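Local coordinates for tRNA threonylcarbamoyladenosine dehydratase (Escherichia coli, PDB 4D79), which catalyses the ATP-dependent dehydration of threonylcarbamoyladenosine at position 37 of tRNAs to its cyclic form and can accept sulfur from the cysteine desulfurase CsdA in vitro, at residues V105-T110 / A115-V120; R133-L138 / L149-G154; Y122-D127 / S254-K259. All blocks are in the same frame, centred on the assembly; numbering follows the deposited sequence.

Contact 1 of 3, residues V105-T110 / A115-V120. With ATP (adenosine-5'-triphosphate), chain K.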
ATOM      1  N   VAL B 105     -21.998   4.751   6.396  1.00 26.79           N
ATOM      2  CA  VAL B 105     -22.598   6.053   6.662  1.00 28.59           C
ATOM      3  C   VAL B 105     -22.440   6.894   5.401  1.00 26.35           C
ATOM      4  O   VAL B 105     -21.335   7.362   5.074  1.00 27.92           O
ATOM      5  CB  VAL B 105     -21.940   6.732   7.862  1.00 30.50           C
ATOM      6  CG1 VAL B 105     -22.565   8.135   8.123  1.00 30.65           C
ATOM      7  CG2 VAL B 105     -22.090   5.862   9.076  1.00 30.45           C
ATOM      8  N   ASP B 106     -23.540   7.082   4.681  1.00 30.19           N
ATOM      9  CA  ASP B 106     -23.521   7.800   3.410  1.00 30.32           C
ATOM     10  C   ASP B 106     -23.722   9.289   3.700  1.00 48.63           C
ATOM     11  O   ASP B 106     -24.794   9.855   3.494  1.00 39.65           O
ATOM     12  CB  ASP B 106     -24.600   7.250   2.487  1.00 40.92           C
ATOM     13  CG  ASP B 106     -24.598   7.907   1.128  1.00 49.35           C
ATOM     14  OD1 ASP B 106     -23.587   8.545   0.779  1.00 40.99           O
ATOM     15  OD2 ASP B 106     -25.620   7.805   0.416  1.00 48.69           O
ATOM     16  N   ASP B 107     -22.660   9.930   4.183  1.00 31.35           N
ATOM     17  CA  ASP B 107     -22.732  11.299   4.687  1.00 32.21           C
ATOM     18  C   ASP B 107     -21.313  11.822   4.841  1.00 29.88           C
ATOM     19  O   ASP B 107     -20.343  11.064   4.763  1.00 28.91           O
ATOM     20  CB  ASP B 107     -23.482  11.347   6.027  1.00 31.24           C
ATOM     21  CG  ASP B 107     -24.077  12.723   6.348  1.00 41.78           C
ATOM     22  OD1 ASP B 107     -23.924  13.685   5.567  1.00 37.57           O
ATOM     23  OD2 ASP B 107     -24.715  12.838   7.409  1.00 32.55           O
ATOM     24  N   PHE B 108     -21.214  13.130   5.060  1.00 33.22           N
ATOM     25  CA  PHE B 108     -19.990  13.809   5.451  1.00 32.89           C
ATOM     26  C   PHE B 108     -20.079  14.226   6.920  1.00 29.19           C
ATOM     27  O   PHE B 108     -21.145  14.581   7.413  1.00 35.17           O
ATOM     28  CB  PHE B 108     -19.753  15.078   4.612  1.00 48.79           C
ATOM     29  CG  PHE B 108     -19.477  14.831   3.153  1.00 81.26           C
ATOM     30  CD1 PHE B 108     -18.514  13.912   2.738  1.00 58.12           C
ATOM     31  CD2 PHE B 108     -20.165  15.558   2.189  1.00 65.52           C
ATOM     32  CE1 PHE B 108     -18.263  13.717   1.379  1.00 44.85           C
ATOM     33  CE2 PHE B 108     -19.916  15.370   0.838  1.00 64.10           C
ATOM     34  CZ  PHE B 108     -18.968  14.449   0.434  1.00 49.89           C
ATOM     35  N   VAL B 109     -18.939  14.202   7.606  1.00 32.38           N
ATOM     36  CA  VAL B 109     -18.888  14.646   8.989  1.00 27.65           C
ATOM     37  C   VAL B 109     -18.973  16.167   9.040  1.00 32.96           C
ATOM     38  O   VAL B 109     -18.394  16.867   8.202  1.00 40.37           O
ATOM     39  CB  VAL B 109     -17.614  14.125   9.669  1.00 32.09           C
ATOM     40  CG1 VAL B 109     -17.350  14.837  10.989  1.00 40.09           C
ATOM     41  CG2 VAL B 109     -17.732  12.622   9.893  1.00 41.87           C
ATOM     42  N   THR B 110     -19.757  16.677   9.980  1.00 30.17           N
ATOM     43  CA  THR B 110     -19.865  18.121  10.214  1.00 27.93           C
ATOM     44  C   THR B 110     -19.785  18.383  11.714  1.00 34.36           C
ATOM     45  O   THR B 110     -19.937  17.448  12.511  1.00 33.53           O
ATOM     46  CB  THR B 110     -21.172  18.689   9.659  1.00 35.84           C
ATOM     47  OG1 THR B 110     -22.244  18.292  10.515  1.00 34.79           O
ATOM     48  CG2 THR B 110     -21.431  18.223   8.242  1.00 43.19           C
ATOM     49  N   ALA B 115     -20.816  14.200  16.753  1.00 33.31           N
ATOM     50  CA  ALA B 115     -21.048  13.470  17.985  1.00 35.02           C
ATOM     51  C   ALA B 115     -21.957  12.271  17.742  1.00 30.96           C
ATOM     52  O   ALA B 115     -21.709  11.190  18.270  1.00 32.61           O
ATOM     53  CB  ALA B 115     -21.628  14.409  19.029  1.00 42.09           C
ATOM     54  N   GLN B 116     -23.023  12.447  16.953  1.00 31.53           N
ATOM     55  CA  GLN B 116     -23.897  11.319  16.635  1.00 38.20           C
ATOM     56  C   GLN B 116     -23.122  10.203  15.946  1.00 41.79           C
ATOM     57  O   GLN B 116     -23.224   9.020  16.318  1.00 34.32           O
ATOM     58  CB  GLN B 116     -25.055  11.797  15.754  1.00 33.67           C
ATOM     59  CG  GLN B 116     -25.937  10.692  15.184  1.00 64.90           C
ATOM     60  CD  GLN B 116     -26.957  11.210  14.183  1.00105.83           C
ATOM     61  OE1 GLN B 116     -27.154  12.418  14.048  1.00 83.57           O
ATOM     62  NE2 GLN B 116     -27.578  10.294  13.442  1.00 77.98           N
ATOM     63  N   TYR B 117     -22.299  10.553  14.960  1.00 32.04           N
ATOM     64  CA  TYR B 117     -21.602   9.482  14.265  1.00 32.06           C
ATOM     65  C   TYR B 117     -20.528   8.861  15.148  1.00 30.78           C
ATOM     66  O   TYR B 117     -20.291   7.654  15.069  1.00 37.90           O
ATOM     67  CB  TYR B 117     -21.034  10.006  12.940  1.00 28.22           C
ATOM     68  CG  TYR B 117     -22.106  10.248  11.895  1.00 27.58           C
ATOM     69  CD1 TYR B 117     -23.199   9.408  11.797  1.00 42.83           C
ATOM     70  CD2 TYR B 117     -22.033  11.319  11.015  1.00 39.04           C
ATOM     71  CE1 TYR B 117     -24.175   9.606  10.860  1.00 38.10           C
ATOM     72  CE2 TYR B 117     -23.003  11.516  10.066  1.00 41.83           C
ATOM     73  CZ  TYR B 117     -24.082  10.655  10.002  1.00 36.36           C
ATOM     74  OH  TYR B 117     -25.078  10.830   9.067  1.00 44.01           O
ATOM     75  N   MET B 118     -19.933   9.628  16.044  1.00 30.99           N
ATOM     76  CA  MET B 118     -18.907   9.044  16.894  1.00 26.39           C
ATOM     77  C   MET B 118     -19.507   8.359  18.122  1.00 39.80           C
ATOM     78  O   MET B 118     -18.761   7.762  18.906  1.00 40.96           O
ATOM     79  CB  MET B 118     -17.907  10.119  17.322  1.00 33.26           C
ATOM     80  CG  MET B 118     -17.068  10.653  16.183  1.00 27.26           C
ATOM     81  SD  MET B 118     -16.071   9.401  15.334  1.00 31.95           S
ATOM     82  CE  MET B 118     -16.799   9.454  13.709  1.00 25.12           C
ATOM     83  N   SER B 119     -20.843   8.327  18.240  1.00 45.47           N
ATOM     84  CA  SER B 119     -21.520   7.841  19.439  1.00 59.22           C
ATOM     85  C   SER B 119     -21.530   6.324  19.532  1.00 43.73           C
ATOM     86  O   SER B 119     -21.888   5.791  20.583  1.00 47.80           O
ATOM     87  CB  SER B 119     -22.989   8.339  19.466  1.00 32.11           C
ATOM     88  OG  SER B 119     -23.059   9.745  19.385  1.00 81.64           O
ATOM     89  N   VAL B 120     -21.094   5.618  18.489  1.00 45.66           N
ATOM     90  CA  VAL B 120     -21.105   4.165  18.510  1.00 38.74           C
ATOM     91  C   VAL B 120     -20.047   3.586  19.436  1.00 39.05           C
ATOM     92  O   VAL B 120     -20.204   2.455  19.905  1.00 54.34           O
ATOM     93  CB  VAL B 120     -20.887   3.636  17.073  1.00 62.88           C
ATOM     94  CG1 VAL B 120     -20.763   2.109  17.039  1.00 85.99           C
ATOM     95  CG2 VAL B 120     -21.996   4.113  16.151  1.00 69.34           C
TER
HETATM   96  PG  ATP K 401     -11.562  14.504  -6.003  1.00186.17           P
HETATM   97  O1G ATP K 401     -10.875  14.857  -7.300  1.00127.52           O
HETATM   98  O2G ATP K 401     -12.857  13.744  -6.168  1.00127.16           O
HETATM   99  O3G ATP K 401     -11.592  15.632  -4.999  1.00161.36           O
HETATM  100  PB  ATP K 401     -10.776  12.785  -3.885  1.00208.07           P
HETATM  101  O1B ATP K 401     -11.159  13.874  -2.908  1.00107.56           O
HETATM  102  O2B ATP K 401     -11.556  11.486  -3.983  1.00 31.30           O
HETATM  103  O3B ATP K 401     -10.572  13.417  -5.353  1.00177.42           O
HETATM  104  PA  ATP K 401      -8.676  12.086  -2.141  1.00 47.52           P
HETATM  105  O1A ATP K 401      -8.248  13.444  -1.595  1.00 45.68           O
HETATM  106  O2A ATP K 401      -7.633  11.018  -2.337  1.00 81.42           O
HETATM  107  O3A ATP K 401      -9.254  12.369  -3.608  1.00 62.59           O
HETATM  108  O5' ATP K 401      -9.926  11.482  -1.294  1.00 55.31           O
HETATM  109  C5' ATP K 401     -10.521  12.127  -0.150  1.00 33.10           C
HETATM  110  C4' ATP K 401     -11.810  11.484   0.379  1.00 37.07           C
HETATM  111  O4' ATP K 401     -12.236  12.032   1.667  1.00 60.95           O
HETATM  112  C3' ATP K 401     -12.987  11.683  -0.568  1.00105.28           C
HETATM  113  O3' ATP K 401     -13.586  10.433  -0.947  1.00 27.36           O
HETATM  114  C2' ATP K 401     -13.969  12.518   0.232  1.00120.68           C
HETATM  115  O2' ATP K 401     -15.318  12.257  -0.125  1.00 49.92           O
HETATM  116  C1' ATP K 401     -13.683  12.150   1.678  1.00 46.23           C
HETATM  117  N9  ATP K 401     -14.305  13.142   2.612  1.00 45.47           N
HETATM  118  C8  ATP K 401     -14.127  14.483   2.492  1.00 95.27           C
HETATM  119  N7  ATP K 401     -14.804  15.180   3.441  1.00 44.60           N
HETATM  120  C5  ATP K 401     -15.443  14.277   4.189  1.00 89.57           C
HETATM  121  C6  ATP K 401     -16.315  14.374   5.366  1.00 39.42           C
HETATM  122  N6  ATP K 401     -16.616  15.580   5.853  1.00 75.21           N
HETATM  123  N1  ATP K 401     -16.814  13.260   5.906  1.00 34.02           N
HETATM  124  C2  ATP K 401     -16.528  12.045   5.385  1.00 77.27           C
HETATM  125  N3  ATP K 401     -15.733  11.880   4.305  1.00 25.78           N
HETATM  126  C4  ATP K 401     -15.145  12.937   3.659  1.00 98.98           C

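Contact 2 of 3, residues R133-L138 / L149-G154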
ATOM      1  N   ARG B 133     -12.353  21.732   6.906  1.00 37.06           N
ATOM      2  CA  ARG B 133     -13.469  22.071   7.791  1.00 35.30           C
ATOM      3  C   ARG B 133     -13.970  20.851   8.560  1.00 35.75           C
ATOM      4  O   ARG B 133     -13.953  20.857   9.802  1.00 31.96           O
ATOM      5  CB  ARG B 133     -14.608  22.673   6.955  1.00 37.02           C
ATOM      6  CG  ARG B 133     -14.366  23.997   6.237  1.00133.37           C
ATOM      7  CD  ARG B 133     -15.615  24.374   5.415  1.00100.43           C
ATOM      8  NE  ARG B 133     -15.461  25.583   4.601  1.00128.95           N
ATOM      9  CZ  ARG B 133     -14.944  25.612   3.371  1.00149.97           C
ATOM     10  NH1 ARG B 133     -14.536  24.494   2.780  1.00120.04           N
ATOM     11  NH2 ARG B 133     -14.847  26.762   2.714  1.00115.34           N
ATOM     12  N   PRO B 134     -14.441  19.796   7.902  1.00 39.04           N
ATOM     13  CA  PRO B 134     -14.863  18.595   8.638  1.00 46.46           C
ATOM     14  C   PRO B 134     -13.714  17.871   9.337  1.00 33.34           C
ATOM     15  O   PRO B 134     -13.928  17.230  10.373  1.00 30.54           O
ATOM     16  CB  PRO B 134     -15.478  17.735   7.531  1.00 39.89           C
ATOM     17  CG  PRO B 134     -14.743  18.189   6.266  1.00 53.67           C
ATOM     18  CD  PRO B 134     -14.551  19.627   6.442  1.00 38.65           C
ATOM     19  N   LYS B 135     -12.511  17.923   8.771  1.00 28.83           N
ATOM     20  CA  LYS B 135     -11.352  17.298   9.396  1.00 30.32           C
ATOM     21  C   LYS B 135     -11.112  17.881  10.779  1.00 22.22           C
ATOM     22  O   LYS B 135     -10.913  17.142  11.748  1.00 27.08           O
ATOM     23  CB  LYS B 135     -10.124  17.497   8.501  1.00 26.13           C
ATOM     24  CG  LYS B 135      -8.964  16.582   8.788  1.00 27.07           C
ATOM     25  CD  LYS B 135      -7.935  16.716   7.666  1.00 26.58           C
ATOM     26  CE  LYS B 135      -6.782  15.750   7.837  1.00 24.27           C
ATOM     27  NZ  LYS B 135      -7.148  14.339   7.527  1.00 28.64           N
ATOM     28  N   ALA B 136     -11.115  19.212  10.880  1.00 23.59           N
ATOM     29  CA  ALA B 136     -10.940  19.875  12.166  1.00 30.15           C
ATOM     30  C   ALA B 136     -12.042  19.476  13.148  1.00 25.47           C
ATOM     31  O   ALA B 136     -11.757  19.153  14.300  1.00 26.63           O
ATOM     32  CB  ALA B 136     -10.916  21.387  11.963  1.00 34.75           C
ATOM     33  N   ALA B 137     -13.289  19.428  12.687  1.00 28.22           N
ATOM     34  CA  ALA B 137     -14.401  19.058  13.554  1.00 36.75           C
ATOM     35  C   ALA B 137     -14.253  17.621  14.064  1.00 25.36           C
ATOM     36  O   ALA B 137     -14.519  17.339  15.241  1.00 25.47           O
ATOM     37  CB  ALA B 137     -15.710  19.223  12.788  1.00 37.63           C
ATOM     38  N   LEU B 138     -13.825  16.696  13.195  1.00 25.18           N
ATOM     39  CA  LEU B 138     -13.629  15.323  13.636  1.00 24.42           C
ATOM     40  C   LEU B 138     -12.499  15.249  14.656  1.00 27.56           C
ATOM     41  O   LEU B 138     -12.640  14.629  15.715  1.00 21.95           O
ATOM     42  CB  LEU B 138     -13.333  14.404  12.434  1.00 23.16           C
ATOM     43  CG  LEU B 138     -13.086  12.918  12.739  1.00 26.19           C
ATOM     44  CD1 LEU B 138     -14.352  12.316  13.322  1.00 27.45           C
ATOM     45  CD2 LEU B 138     -12.658  12.161  11.490  1.00 26.64           C
ATOM     46  N   LEU B 149      -7.587   8.064  17.835  1.00 17.50           N
ATOM     47  CA  LEU B 149      -7.646   8.648  16.511  1.00 19.17           C
ATOM     48  C   LEU B 149      -6.259   8.679  15.913  1.00 22.40           C
ATOM     49  O   LEU B 149      -5.287   9.000  16.597  1.00 20.40           O
ATOM     50  CB  LEU B 149      -8.173  10.077  16.559  1.00 18.82           C
ATOM     51  CG  LEU B 149      -8.049  10.968  15.321  1.00 24.99           C
ATOM     52  CD1 LEU B 149      -9.124  10.652  14.368  1.00 27.65           C
ATOM     53  CD2 LEU B 149      -8.067  12.420  15.737  1.00 46.30           C
ATOM     54  N   VAL B 150      -6.187   8.426  14.623  1.00 18.80           N
ATOM     55  CA  VAL B 150      -4.995   8.744  13.850  1.00 20.06           C
ATOM     56  C   VAL B 150      -5.447   9.523  12.629  1.00 18.06           C
ATOM     57  O   VAL B 150      -6.413   9.147  11.958  1.00 23.70           O
ATOM     58  CB  VAL B 150      -4.158   7.499  13.485  1.00 18.52           C
ATOM     59  CG1 VAL B 150      -4.959   6.422  12.756  1.00 17.42           C
ATOM     60  CG2 VAL B 150      -2.914   7.932  12.671  1.00 19.26           C
ATOM     61  N   THR B 151      -4.804  10.655  12.385  0.64 22.20           N
ATOM     62  CA  THR B 151      -5.143  11.476  11.243  0.64 20.47           C
ATOM     63  C   THR B 151      -4.011  11.385  10.229  0.64 23.83           C
ATOM     64  O   THR B 151      -2.929  10.864  10.505  0.64 17.50           O
ATOM     65  CB  THR B 151      -5.416  12.940  11.647  0.64 21.41           C
ATOM     66  OG1 THR B 151      -5.919  13.686  10.514  0.64 21.41           O
ATOM     67  CG2 THR B 151      -4.154  13.620  12.149  0.64 24.33           C
ATOM     68  N   THR B 152      -4.301  11.856   9.033  1.00 24.73           N
ATOM     69  CA  THR B 152      -3.374  11.791   7.924  1.00 27.90           C
ATOM     70  C   THR B 152      -3.276  13.182   7.332  1.00 29.65           C
ATOM     71  O   THR B 152      -4.291  13.861   7.164  1.00 29.30           O
ATOM     72  CB  THR B 152      -3.817  10.748   6.872  1.00 35.20           C
ATOM     73  OG1 THR B 152      -5.173  10.991   6.483  1.00 42.87           O
ATOM     74  CG2 THR B 152      -3.738   9.314   7.432  1.00 29.85           C
ATOM     75  N   GLY B 153      -2.058  13.625   7.057  1.00 30.92           N
ATOM     76  CA  GLY B 153      -1.874  14.869   6.347  1.00 34.09           C
ATOM     77  C   GLY B 153      -2.116  14.664   4.862  1.00 34.73           C
ATOM     78  O   GLY B 153      -2.690  13.666   4.422  1.00 31.53           O
ATOM     79  N   GLY B 154      -1.626  15.610   4.070  1.00 26.49           N
ATOM     80  CA  GLY B 154      -1.812  15.531   2.637  1.00 32.59           C
ATOM     81  C   GLY B 154      -0.855  14.511   2.054  1.00 22.78           C
ATOM     82  O   GLY B 154       0.349  14.545   2.319  1.00 23.94           O
TER

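Contact 3 of 3, residues Y122-D127 / S254-K259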
ATOM      1  N   TYR B 122     -16.165   3.672  18.983  1.00 23.55           N
ATOM      2  CA  TYR B 122     -15.172   2.997  18.145  1.00 21.56           C
ATOM      3  C   TYR B 122     -13.929   2.645  18.940  1.00 22.87           C
ATOM      4  O   TYR B 122     -13.494   3.415  19.799  1.00 21.11           O
ATOM      5  CB  TYR B 122     -14.799   3.888  16.975  1.00 20.81           C
ATOM      6  CG  TYR B 122     -15.969   4.139  16.068  1.00 22.49           C
ATOM      7  CD1 TYR B 122     -16.553   3.102  15.357  1.00 24.20           C
ATOM      8  CD2 TYR B 122     -16.478   5.409  15.908  1.00 22.17           C
ATOM      9  CE1 TYR B 122     -17.631   3.319  14.543  1.00 22.67           C
ATOM     10  CE2 TYR B 122     -17.555   5.642  15.077  1.00 24.83           C
ATOM     11  CZ  TYR B 122     -18.126   4.604  14.404  1.00 33.05           C
ATOM     12  OH  TYR B 122     -19.196   4.846  13.582  1.00 36.22           O
ATOM     13  N   SER B 123     -13.329   1.495  18.609  1.00 20.43           N
ATOM     14  CA  SER B 123     -11.985   1.181  19.088  1.00 22.77           C
ATOM     15  C   SER B 123     -10.942   2.166  18.566  1.00 21.58           C
ATOM     16  O   SER B 123      -9.933   2.409  19.230  1.00 22.28           O
ATOM     17  CB  SER B 123     -11.568  -0.223  18.655  1.00 22.88           C
ATOM     18  OG  SER B 123     -12.595  -1.164  18.866  1.00 24.91           O
ATOM     19  N   TYR B 124     -11.133   2.688  17.360  1.00 18.94           N
ATOM     20  CA  TYR B 124     -10.192   3.606  16.743  1.00 19.73           C
ATOM     21  C   TYR B 124     -10.914   4.335  15.623  1.00 17.72           C
ATOM     22  O   TYR B 124     -11.777   3.764  14.956  1.00 18.16           O
ATOM     23  CB  TYR B 124      -8.947   2.884  16.160  1.00 20.91           C
ATOM     24  CG  TYR B 124      -7.642   3.471  16.674  1.00 18.71           C
ATOM     25  CD1 TYR B 124      -7.075   4.618  16.090  1.00 19.48           C
ATOM     26  CD2 TYR B 124      -6.991   2.897  17.734  1.00 21.81           C
ATOM     27  CE1 TYR B 124      -5.896   5.152  16.588  1.00 17.93           C
ATOM     28  CE2 TYR B 124      -5.839   3.422  18.240  1.00 25.54           C
ATOM     29  CZ  TYR B 124      -5.279   4.535  17.650  1.00 23.34           C
ATOM     30  OH  TYR B 124      -4.145   5.040  18.212  1.00 23.77           O
ATOM     31  N   VAL B 125     -10.497   5.569  15.371  1.00 17.67           N
ATOM     32  CA  VAL B 125     -10.960   6.344  14.224  1.00 16.63           C
ATOM     33  C   VAL B 125      -9.757   6.659  13.335  1.00 19.15           C
ATOM     34  O   VAL B 125      -8.736   7.152  13.813  1.00 19.87           O
ATOM     35  CB  VAL B 125     -11.681   7.636  14.660  1.00 18.30           C
ATOM     36  CG1 VAL B 125     -12.118   8.454  13.439  1.00 19.14           C
ATOM     37  CG2 VAL B 125     -12.918   7.284  15.532  1.00 19.69           C
ATOM     38  N   ILE B 126      -9.883   6.377  12.051  1.00 17.72           N
ATOM     39  CA  ILE B 126      -8.872   6.708  11.053  1.00 20.29           C
ATOM     40  C   ILE B 126      -9.423   7.860  10.212  1.00 23.67           C
ATOM     41  O   ILE B 126     -10.441   7.735   9.509  1.00 18.64           O
ATOM     42  CB  ILE B 126      -8.489   5.497  10.193  1.00 17.21           C
ATOM     43  CG1 ILE B 126      -7.889   4.395  11.082  1.00 22.66           C
ATOM     44  CG2 ILE B 126      -7.505   5.918   9.092  1.00 18.96           C
ATOM     45  CD1 ILE B 126      -7.525   3.172  10.366  1.00 32.91           C
ATOM     46  N   ASP B 127      -8.800   9.002  10.350  1.00 21.69           N
ATOM     47  CA  ASP B 127      -9.264  10.212   9.698  1.00 29.10           C
ATOM     48  C   ASP B 127      -8.514  10.371   8.388  1.00 27.17           C
ATOM     49  O   ASP B 127      -7.316  10.683   8.380  1.00 25.99           O
ATOM     50  CB  ASP B 127      -9.069  11.425  10.583  1.00 16.45           C
ATOM     51  CG  ASP B 127      -9.077  12.695   9.794  1.00 64.37           C
ATOM     52  OD1 ASP B 127      -9.863  12.748   8.835  1.00 32.66           O
ATOM     53  OD2 ASP B 127      -8.336  13.637  10.128  1.00 38.78           O
ATOM     54  N   SER B 254      -1.350   0.441  10.762  1.00 14.37           N
ATOM     55  CA  SER B 254      -0.324  -0.193  11.580  1.00 13.83           C
ATOM     56  C   SER B 254      -0.123   0.557  12.888  1.00 14.11           C
ATOM     57  O   SER B 254       0.070  -0.067  13.943  1.00 14.50           O
ATOM     58  CB  SER B 254       0.997  -0.271  10.837  1.00 20.55           C
ATOM     59  OG  SER B 254       0.991  -1.289   9.833  1.00 17.01           O
ATOM     60  N   HIS B 255      -0.160   1.889  12.832  1.00 15.82           N
ATOM     61  CA  HIS B 255      -0.043   2.687  14.047  1.00 17.85           C
ATOM     62  C   HIS B 255      -1.217   2.409  14.986  1.00 15.67           C
ATOM     63  O   HIS B 255      -1.029   2.187  16.192  1.00 16.41           O
ATOM     64  CB  HIS B 255       0.017   4.167  13.676  1.00 23.49           C
ATOM     65  CG  HIS B 255       0.169   5.081  14.854  1.00 20.30           C
ATOM     66  ND1 HIS B 255       1.381   5.323  15.465  1.00 21.64           N
ATOM     67  CD2 HIS B 255      -0.751   5.782  15.558  1.00 18.48           C
ATOM     68  CE1 HIS B 255       1.212   6.173  16.458  1.00 25.29           C
ATOM     69  NE2 HIS B 255      -0.074   6.455  16.550  1.00 20.11           N
ATOM     70  N   ALA B 256      -2.443   2.404  14.449  1.00 14.55           N
ATOM     71  CA  ALA B 256      -3.628   2.165  15.273  1.00 15.69           C
ATOM     72  C   ALA B 256      -3.578   0.782  15.912  1.00 20.16           C
ATOM     73  O   ALA B 256      -3.847   0.620  17.113  1.00 18.08           O
ATOM     74  CB  ALA B 256      -4.894   2.318  14.416  1.00 14.16           C
ATOM     75  N   LEU B 257      -3.224  -0.236  15.128  1.00 14.47           N
ATOM     76  CA  LEU B 257      -3.167  -1.600  15.666  1.00 15.10           C
ATOM     77  C   LEU B 257      -2.112  -1.730  16.744  1.00 18.38           C
ATOM     78  O   LEU B 257      -2.340  -2.399  17.764  1.00 17.97           O
ATOM     79  CB  LEU B 257      -2.916  -2.618  14.577  1.00 15.75           C
ATOM     80  CG  LEU B 257      -3.977  -2.750  13.489  1.00 20.50           C
ATOM     81  CD1 LEU B 257      -3.665  -3.882  12.544  1.00 27.11           C
ATOM     82  CD2 LEU B 257      -5.349  -2.950  14.069  1.00 31.33           C
ATOM     83  N   LYS B 258      -0.969  -1.071  16.557  1.00 15.29           N
ATOM     84  CA  LYS B 258       0.052  -1.078  17.596  1.00 17.29           C
ATOM     85  C   LYS B 258      -0.438  -0.425  18.880  1.00 17.26           C
ATOM     86  O   LYS B 258      -0.170  -0.912  19.989  1.00 17.13           O
ATOM     87  CB  LYS B 258       1.290  -0.391  17.084  1.00 14.80           C
ATOM     88  CG  LYS B 258       2.352  -0.189  18.119  1.00 23.27           C
ATOM     89  CD  LYS B 258       3.546   0.487  17.478  1.00 31.56           C
ATOM     90  CE  LYS B 258       3.215   1.934  17.142  1.00 34.64           C
ATOM     91  NZ  LYS B 258       4.439   2.714  16.817  1.00 37.76           N
ATOM     92  N   LYS B 259      -1.067   0.733  18.756  1.00 16.76           N
ATOM     93  CA  LYS B 259      -1.572   1.413  19.948  1.00 18.96           C
ATOM     94  C   LYS B 259      -2.665   0.601  20.639  1.00 17.52           C
ATOM     95  O   LYS B 259      -2.731   0.586  21.869  1.00 17.72           O
ATOM     96  CB  LYS B 259      -2.049   2.808  19.567  1.00 15.28           C
ATOM     97  CG  LYS B 259      -0.953   3.698  19.123  1.00 16.52           C
ATOM     98  CD  LYS B 259       0.102   3.888  20.179  1.00 27.22           C
ATOM     99  CE  LYS B 259       1.277   4.713  19.665  1.00 38.30           C
ATOM    100  NZ  LYS B 259       2.309   4.822  20.730  1.00 34.84           N
TER

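Contact 1 of 3, residues V105-T110 / A115-V120
Tyr117 reaches from helix 114-118 to the loop that follows strand 101-105, and its ring is held there at one face and at its hydroxyl end. Val105 lies over the face. Its CG1 sits 3.7 Å from the centroid of the Tyr117 ring, 22° off the ring normal, in a CH-pi contact. With chi1 at 179°, this methyl stands anti to the backbone N of Val105, which sets it over the Tyr117 ring. Asp107 comes to the ring edge instead. Its carboxylate plane stands nearly upright to the ring plane, 88° apart. Tyr117 OH donates a hydrogen bond of 2.6 Å to Asp107 OD2, which accepts with its anti lone pair. The other oxygen, Asp107 OD1, turns back to its own loop and takes a weak bond from Phe108 N at 2.8 Å. The next residues face the nucleotide. Val109 N donates to N1 of the adenine at 2.9 Å, and N6 of the base donates to Val109 O at 3.2 Å. The Phe108 side chain lies obliquely by the base, with CD1 3.4 Å from C5 of ATP. Asn113 also bonds to this loop, at Phe108 O and Thr110 N. The Val109 pair reads the Watson-Crick edge of adenine through main-chain atoms, consistent with recognition of adenine, while the carboxylate of Asp107 links the same loop to the helix through Tyr117.

Contact 2 of 3, residues R133-L138 / L149-G154
Lys135 leaves helix 132-144 with CG anti to its backbone N (chi1 -163°), runs extended, and bends only at its last torsion (chi4 74°). That bend brings NZ to the end of strand 149-152, where it donates a hydrogen bond of 2.9 Å to Thr152 O. NZ approaches in the carbonyl plane, at a C=O...N angle of 152°. Thr151, modelled in two conformations, points its side chain toward the helix, and the lysine crosses it at about a right angle. In the conformer described, Thr151 OG1 lies 3.3 Å from Lys135 NZ. Helix and strand are the second and third elements of a beta-alpha-beta unit that starts with strand 124-127, part of the Rossmann-like core of the ThiF family. The first strand and the loop after it supply the other partners. Asp127 OD2 forms a salt bridge with Lys135 NZ and a probable hydrogen bond with Thr151 OG1, and Asp127 O bonds to Thr152 OG1. NZ also bonds to Ile129 O, on that loop. A methionine in place of Lys135 would probably leave Asp127 without its buried counter-charge and the carbonyls of Thr152 and Ile129 without this donor. On the same helix, Pro134 touches the bound ATP.

Contact 3 of 3, residues Y122-D127 / S254-K259
Tyr124 of strand 124-127 lays its ring against Ala256 of helix 242-266, joining the Rossmann-like sheet of the ThiF fold to the long C-terminal helix. The short segments run nearly antiparallel, with 163° between their directions, and their axes approach to 9.7 Å. Tyr124 and Ala256 have the nearest CA atoms of the pair.

The main interaction is CH-pi. Ala256 CB stands over the centre of the Tyr124 ring, 3.6 Å from its centroid and only 11° off the normal. Tyr124 chi1 is -127°, well away from a staggered position, and this turn sets the ring face on Ala256. The methyl is small enough for the ring to come down on the helix backbone as well, and Tyr124 CZ lies 3.7 Å from Ala256 CA. The ring also meets the main-chain oxygen, with Tyr124 CE2 3.6 Å from Ala256 O.

Other packing surrounds this pair. Tyr124 also touches Val150 and Ile33 of the two neighbouring strands, and Leu257 and Ser254 pack on Met243 of the second subunit, so this helix serves both the core and the dimer.

No hydrogen bond joins the two segments. His255 NE2 bonds to Asp202, and Tyr124 OH makes a weak bond to a glycerol, probably from the crystallisation liquor. The same hydroxyl meets the base of the Lys259 side chain, whose end leads away from the strand: Tyr124 OH lies 3.3 Å from Lys259 CB.

In the fold
From the N terminus, contact 1 closes first, over a short loop between strand 101-105 and helix 114-118. The chain then enters strand 124-127, which opens contact 3. Contact 2 follows and closes over the rest of helix 132-144 and the turn into strand 149-152. It is therefore nested in the long loop that contact 3 closes with the C-terminal helix, while contact 1 stands before both. Contacts 1 and 2 meet where Val109 packs on Pro134, beside the ATP site, and Met118 on Leu138, farther from it. Met118 also packs on Val125, linking contacts 1 and 3. Contacts 2 and 3 share the sheet, where strands 124-127 and 149-152 are neighbours.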